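Local structure of dally-like, isoform A (Drosophila melanogaster, 6XTZ) at residues Phe265-Asp277 against Ile449-Ser461. The protein is a cell-surface glypican that binds Wnt and Hedgehog proteins, its core domain taking up the palmitoleate lipid of Wnt to shield it and enable signalling at a distance. The protein carries 5 engineered substitutions. Residues are numbered along the deposited sequence; the frame is centred on the assembly and turned at random.
Sequences FDSEWENFAMAMD and IRQRVKDYKKFWS
Trp460 presents one indole face to the edge of Phe265, CE2 of Phe265 standing 3.4 Å from CZ2 of Trp460 in an offset edge-to-face pair with planes at 89°; Phe459 CD2 covers the opposite face. The pyrrole edge of Trp460 points at a face of Trp269, where NE1 of Trp460 lies 3.2 Å from CD2 of Trp269. CG of Trp269, anti to the backbone N (chi1 -173°), carries the indole across to the 449-461 segment, and NE1 gives a short hydrogen bond, in the indole plane, to Tyr456 O (2.5 Å, N-H...O 145°), where the chain leaves helical geometry. A phenylalanine at Trp269 would probably leave this carbonyl without its indole donor and Trp460 with a smaller face to rest on. Farther along, CG1 of Val453 packs against Ala273 and Met276. Charged side chains flank these apolar contacts: Asp277 OD1 lies in the guanidinium plane of Arg450 and takes a bond from NE (2.7 Å), which comes in from above the carboxylate plane, Lys454 adds a long salt bridge, and Lys458 NZ reaches Glu270 OE2 (3.1 Å). Water bridges Asp266 OD1 to Lys457 O and Trp460 N. Helix 51-110 also touches Trp269, and helix 513-538 touches Phe265 and Met276. Nearly antiparallel packing of segments 265-277 and 449-455 (axes 9.4 Å apart), parts of helices 263-283 and 441-455, extended by an aromatic cluster past the Tyr456-Phe459 type I turn, belongs to the elongated all-helical glypican core.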
loop_
_atom_site.group_PDB
_atom_site.type_symbol
_atom_site.label_atom_id
_atom_site.label_comp_id
_atom_site.label_asym_id
_atom_site.label_seq_id
_atom_site.Cartn_x
_atom_site.Cartn_y
_atom_site.Cartn_z
ATOM N N PHE A 265 -2.504 10.729 6.547
ATOM C CA PHE A 265 -2.369 9.742 5.482
ATOM C C PHE A 265 -0.906 9.437 5.196
ATOM O O PHE A 265 -0.564 8.298 4.859
ATOM C CB PHE A 265 -3.070 10.243 4.220
ATOM C CG PHE A 265 -3.281 9.182 3.178
ATOM C CD1 PHE A 265 -4.362 8.320 3.259
ATOM C CD2 PHE A 265 -2.405 9.053 2.114
ATOM C CE1 PHE A 265 -4.563 7.345 2.301
ATOM C CE2 PHE A 265 -2.600 8.081 1.152
ATOM C CZ PHE A 265 -3.681 7.226 1.247
ATOM N N ASP A 266 -0.033 10.438 5.335
ATOM C CA ASP A 266 1.394 10.212 5.134
ATOM C C ASP A 266 1.967 9.280 6.196
ATOM O O ASP A 266 2.735 8.367 5.876
ATOM C CB ASP A 266 2.134 11.548 5.133
ATOM C CG ASP A 266 3.631 11.386 5.265
ATOM O OD1 ASP A 266 4.224 10.642 4.458
ATOM O OD2 ASP A 266 4.215 12.016 6.171
ATOM N N SER A 267 1.604 9.491 7.464
ATOM C CA SER A 267 2.164 8.667 8.530
ATOM C C SER A 267 1.680 7.226 8.429
ATOM O O SER A 267 2.465 6.288 8.613
ATOM C CB SER A 267 1.819 9.262 9.896
ATOM O OG SER A 267 0.421 9.262 10.121
ATOM N N GLU A 268 0.395 7.027 8.127
ATOM C CA GLU A 268 -0.113 5.669 7.962
ATOM C C GLU A 268 0.439 5.009 6.705
ATOM O O GLU A 268 0.580 3.781 6.665
ATOM C CB GLU A 268 -1.641 5.675 7.937
ATOM C CG GLU A 268 -2.280 6.145 9.235
ATOM C CD GLU A 268 -2.016 5.206 10.401
ATOM O OE1 GLU A 268 -1.605 4.049 10.168
ATOM O OE2 GLU A 268 -2.223 5.628 11.556
ATOM N N TRP A 269 0.753 5.798 5.674
ATOM C CA TRP A 269 1.396 5.244 4.487
ATOM C C TRP A 269 2.749 4.639 4.837
ATOM O O TRP A 269 3.134 3.598 4.291
ATOM C CB TRP A 269 1.547 6.329 3.421
ATOM C CG TRP A 269 2.058 5.834 2.097
ATOM C CD1 TRP A 269 3.357 5.797 1.681
ATOM C CD2 TRP A 269 1.275 5.319 1.012
ATOM N NE1 TRP A 269 3.432 5.288 0.406
ATOM C CE2 TRP A 269 2.168 4.985 -0.026
ATOM C CE3 TRP A 269 -0.095 5.108 0.820
ATOM C CZ2 TRP A 269 1.736 4.450 -1.239
ATOM C CZ3 TRP A 269 -0.521 4.578 -0.384
ATOM C CH2 TRP A 269 0.391 4.255 -1.399
ATOM N N GLU A 270 3.483 5.276 5.753
ATOM C CA GLU A 270 4.733 4.698 6.232
ATOM C C GLU A 270 4.482 3.404 6.995
ATOM O O GLU A 270 5.241 2.438 6.853
ATOM C CB GLU A 270 5.479 5.706 7.107
ATOM C CG GLU A 270 5.981 6.928 6.355
ATOM C CD GLU A 270 6.859 7.818 7.211
ATOM O OE1 GLU A 270 7.119 7.456 8.376
ATOM O OE2 GLU A 270 7.290 8.883 6.720
ATOM N N ASN A 271 3.425 3.365 7.812
ATOM C CA ASN A 271 3.066 2.122 8.490
ATOM C C ASN A 271 2.703 1.038 7.484
ATOM O O ASN A 271 3.035 -0.136 7.676
ATOM C CB ASN A 271 1.907 2.357 9.460
ATOM C CG ASN A 271 2.278 3.277 10.607
ATOM O OD1 ASN A 271 3.453 3.451 10.927
ATOM N ND2 ASN A 271 1.271 3.865 11.239
ATOM N N PHE A 272 2.016 1.418 6.402
ATOM C CA PHE A 272 1.705 0.463 5.344
ATOM C C PHE A 272 2.974 -0.077 4.698
ATOM O O PHE A 272 3.084 -1.282 4.443
ATOM C CB PHE A 272 0.805 1.119 4.294
ATOM C CG PHE A 272 0.786 0.398 2.976
ATOM C CD1 PHE A 272 -0.000 -0.728 2.798
ATOM C CD2 PHE A 272 1.551 0.850 1.911
ATOM C CE1 PHE A 272 -0.022 -1.392 1.584
ATOM C CE2 PHE A 272 1.537 0.189 0.696
ATOM C CZ PHE A 272 0.751 -0.936 0.534
ATOM N N ALA A 273 3.943 0.799 4.421
ATOM C CA ALA A 273 5.176 0.356 3.777
ATOM C C ALA A 273 5.992 -0.543 4.698
ATOM O O ALA A 273 6.639 -1.489 4.235
ATOM C CB ALA A 273 6.003 1.561 3.336
ATOM N N MET A 274 5.981 -0.260 6.002
ATOM C CA MET A 274 6.728 -1.092 6.938
ATOM C C MET A 274 6.056 -2.445 7.126
ATOM O O MET A 274 6.737 -3.468 7.267
ATOM C CB MET A 274 6.882 -0.371 8.279
ATOM C CG MET A 274 7.780 0.855 8.220
ATOM S SD MET A 274 8.044 1.641 9.823
ATOM C CE MET A 274 6.379 2.161 10.228
ATOM N N ALA A 275 4.723 -2.475 7.125
ATOM C CA ALA A 275 4.021 -3.748 7.242
ATOM C C ALA A 275 4.149 -4.567 5.965
ATOM O O ALA A 275 4.229 -5.800 6.018
ATOM C CB ALA A 275 2.553 -3.507 7.590
ATOM N N MET A 276 4.171 -3.901 4.805
ATOM C CA MET A 276 4.381 -4.612 3.547
ATOM C C MET A 276 5.760 -5.252 3.497
ATOM O O MET A 276 5.918 -6.366 2.984
ATOM C CB MET A 276 4.196 -3.662 2.365
ATOM C CG MET A 276 2.751 -3.355 2.042
ATOM S SD MET A 276 1.894 -4.724 1.246
ATOM C CE MET A 276 2.723 -4.760 -0.339
ATOM N N ASP A 277 6.778 -4.557 4.010
ATOM C CA ASP A 277 8.124 -5.116 4.006
ATOM C C ASP A 277 8.232 -6.311 4.944
ATOM O O ASP A 277 9.021 -7.228 4.690
ATOM C CB ASP A 277 9.140 -4.041 4.388
ATOM C CG ASP A 277 10.570 -4.470 4.123
ATOM O OD1 ASP A 277 10.968 -4.521 2.941
ATOM O OD2 ASP A 277 11.297 -4.755 5.097
ATOM N N ILE A 449 7.738 -5.810 -5.948
ATOM C CA ILE A 449 6.798 -5.019 -5.160
ATOM C C ILE A 449 7.468 -4.485 -3.902
ATOM O O ILE A 449 7.301 -3.313 -3.542
ATOM C CB ILE A 449 5.554 -5.862 -4.823
ATOM C CG1 ILE A 449 4.732 -6.124 -6.087
ATOM C CG2 ILE A 449 4.723 -5.191 -3.740
ATOM C CD1 ILE A 449 3.646 -7.161 -5.905
ATOM N N ARG A 450 8.245 -5.332 -3.221
ATOM C CA ARG A 450 8.892 -4.918 -1.978
ATOM C C ARG A 450 9.821 -3.732 -2.203
ATOM O O ARG A 450 9.872 -2.809 -1.380
ATOM C CB ARG A 450 9.662 -6.094 -1.376
ATOM C CG ARG A 450 10.380 -5.772 -0.079
ATOM C CD ARG A 450 11.257 -6.933 0.366
ATOM N NE ARG A 450 11.854 -6.699 1.676
ATOM C CZ ARG A 450 12.629 -7.575 2.311
ATOM N NH1 ARG A 450 12.905 -8.746 1.752
ATOM N NH2 ARG A 450 13.128 -7.280 3.503
ATOM N N GLN A 451 10.559 -3.733 -3.314
ATOM C CA GLN A 451 11.477 -2.633 -3.585
ATOM C C GLN A 451 10.724 -1.362 -3.956
ATOM O O GLN A 451 11.114 -0.261 -3.549
ATOM C CB GLN A 451 12.452 -3.025 -4.695
ATOM C CG GLN A 451 13.508 -1.972 -4.986
ATOM C CD GLN A 451 14.366 -1.659 -3.776
ATOM O OE1 GLN A 451 14.838 -2.562 -3.084
ATOM N NE2 GLN A 451 14.569 -0.373 -3.512
ATOM N N ARG A 452 9.640 -1.489 -4.724
ATOM C CA ARG A 452 8.898 -0.302 -5.136
ATOM C C ARG A 452 8.107 0.287 -3.973
ATOM O O ARG A 452 8.010 1.513 -3.844
ATOM C CB ARG A 452 7.982 -0.636 -6.313
ATOM C CG ARG A 452 8.741 -1.055 -7.563
ATOM C CD ARG A 452 7.807 -1.394 -8.709
ATOM N NE ARG A 452 8.526 -1.989 -9.832
ATOM C CZ ARG A 452 9.051 -1.299 -10.840
ATOM N NH1 ARG A 452 8.936 0.022 -10.876
ATOM N NH2 ARG A 452 9.689 -1.932 -11.817
ATOM N N VAL A 453 7.539 -0.565 -3.115
ATOM C CA VAL A 453 6.893 -0.059 -1.906
ATOM C C VAL A 453 7.924 0.606 -1.004
ATOM O O VAL A 453 7.640 1.612 -0.341
ATOM C CB VAL A 453 6.139 -1.191 -1.183
ATOM C CG1 VAL A 453 5.599 -0.708 0.155
ATOM C CG2 VAL A 453 4.999 -1.702 -2.052
ATOM N N LYS A 454 9.144 0.065 -0.980
ATOM C CA LYS A 454 10.234 0.715 -0.261
ATOM C C LYS A 454 10.537 2.086 -0.850
ATOM O O LYS A 454 10.878 3.023 -0.117
ATOM C CB LYS A 454 11.478 -0.173 -0.297
ATOM C CG LYS A 454 12.472 0.070 0.825
ATOM C CD LYS A 454 13.726 -0.770 0.620
ATOM C CE LYS A 454 14.476 -0.980 1.925
ATOM N NZ LYS A 454 13.699 -1.827 2.872
ATOM N N ASP A 455 10.416 2.225 -2.173
ATOM C CA ASP A 455 10.681 3.511 -2.810
ATOM C C ASP A 455 9.603 4.535 -2.470
ATOM O O ASP A 455 9.907 5.714 -2.258
ATOM C CB ASP A 455 10.790 3.339 -4.326
ATOM C CG ASP A 455 12.018 2.545 -4.743
ATOM O OD1 ASP A 455 13.007 2.520 -3.980
ATOM O OD2 ASP A 455 11.994 1.954 -5.844
ATOM N N TYR A 456 8.342 4.106 -2.411
ATOM C CA TYR A 456 7.219 4.998 -2.154
ATOM C C TYR A 456 6.912 5.166 -0.671
ATOM O O TYR A 456 5.838 5.673 -0.329
ATOM C CB TYR A 456 5.966 4.496 -2.875
ATOM C CG TYR A 456 6.066 4.511 -4.383
ATOM C CD1 TYR A 456 6.321 5.689 -5.071
ATOM C CD2 TYR A 456 5.887 3.348 -5.119
ATOM C CE1 TYR A 456 6.409 5.705 -6.453
ATOM C CE2 TYR A 456 5.972 3.354 -6.495
ATOM C CZ TYR A 456 6.232 4.532 -7.158
ATOM O OH TYR A 456 6.315 4.530 -8.530
ATOM N N LYS A 457 7.825 4.755 0.213
ATOM C CA LYS A 457 7.576 4.860 1.647
ATOM C C LYS A 457 7.407 6.315 2.071
ATOM O O LYS A 457 6.448 6.664 2.768
ATOM C CB LYS A 457 8.716 4.200 2.424
ATOM C CG LYS A 457 8.561 4.244 3.938
ATOM C CD LYS A 457 9.591 3.346 4.616
ATOM C CE LYS A 457 9.466 3.384 6.132
ATOM N NZ LYS A 457 9.813 4.718 6.690
ATOM N N LYS A 458 8.333 7.179 1.655
ATOM C CA LYS A 458 8.301 8.597 1.989
ATOM C C LYS A 458 7.668 9.437 0.885
ATOM O O LYS A 458 7.984 10.624 0.755
ATOM C CB LYS A 458 9.713 9.100 2.287
ATOM C CG LYS A 458 10.434 8.350 3.397
ATOM C CD LYS A 458 9.889 8.722 4.766
ATOM C CE LYS A 458 10.755 8.143 5.875
ATOM N NZ LYS A 458 10.303 8.593 7.221
ATOM N N PHE A 459 6.775 8.842 0.088
ATOM C CA PHE A 459 6.247 9.535 -1.085
ATOM C C PHE A 459 5.493 10.801 -0.697
ATOM O O PHE A 459 5.673 11.853 -1.320
ATOM C CB PHE A 459 5.337 8.600 -1.885
ATOM C CG PHE A 459 4.565 9.296 -2.971
ATOM C CD1 PHE A 459 5.141 9.532 -4.209
ATOM C CD2 PHE A 459 3.263 9.724 -2.753
ATOM C CE1 PHE A 459 4.435 10.179 -5.208
ATOM C CE2 PHE A 459 2.554 10.374 -3.747
ATOM C CZ PHE A 459 3.140 10.599 -4.975
ATOM N N TRP A 460 4.646 10.720 0.328
ATOM C CA TRP A 460 3.767 11.838 0.651
ATOM C C TRP A 460 4.518 12.980 1.328
ATOM O O TRP A 460 4.264 14.151 1.028
ATOM C CB TRP A 460 2.609 11.347 1.520
ATOM C CG TRP A 460 1.769 10.327 0.814
ATOM C CD1 TRP A 460 1.836 8.971 0.951
ATOM C CD2 TRP A 460 0.754 10.582 -0.166
ATOM N NE1 TRP A 460 0.917 8.366 0.126
ATOM C CE2 TRP A 460 0.241 9.333 -0.570
ATOM C CE3 TRP A 460 0.225 11.744 -0.734
ATOM C CZ2 TRP A 460 -0.775 9.213 -1.517
ATOM C CZ3 TRP A 460 -0.783 11.624 -1.675
ATOM C CH2 TRP A 460 -1.273 10.368 -2.056
ATOM N N SER A 461 5.448 12.668 2.233
ATOM C CA SER A 461 6.229 13.724 2.868
ATOM C C SER A 461 7.267 14.316 1.925
ATOM O O SER A 461 7.773 15.412 2.190
ATOM C CB SER A 461 6.913 13.198 4.132
ATOM O OG SER A 461 7.786 12.119 3.841
HETATM O O HOH W 1 4.761 8.870 2.603
HETATM O O HOH W 2 6.580 10.011 4.577
HETATM O O HOH W 3 9.090 -2.918 1.276
#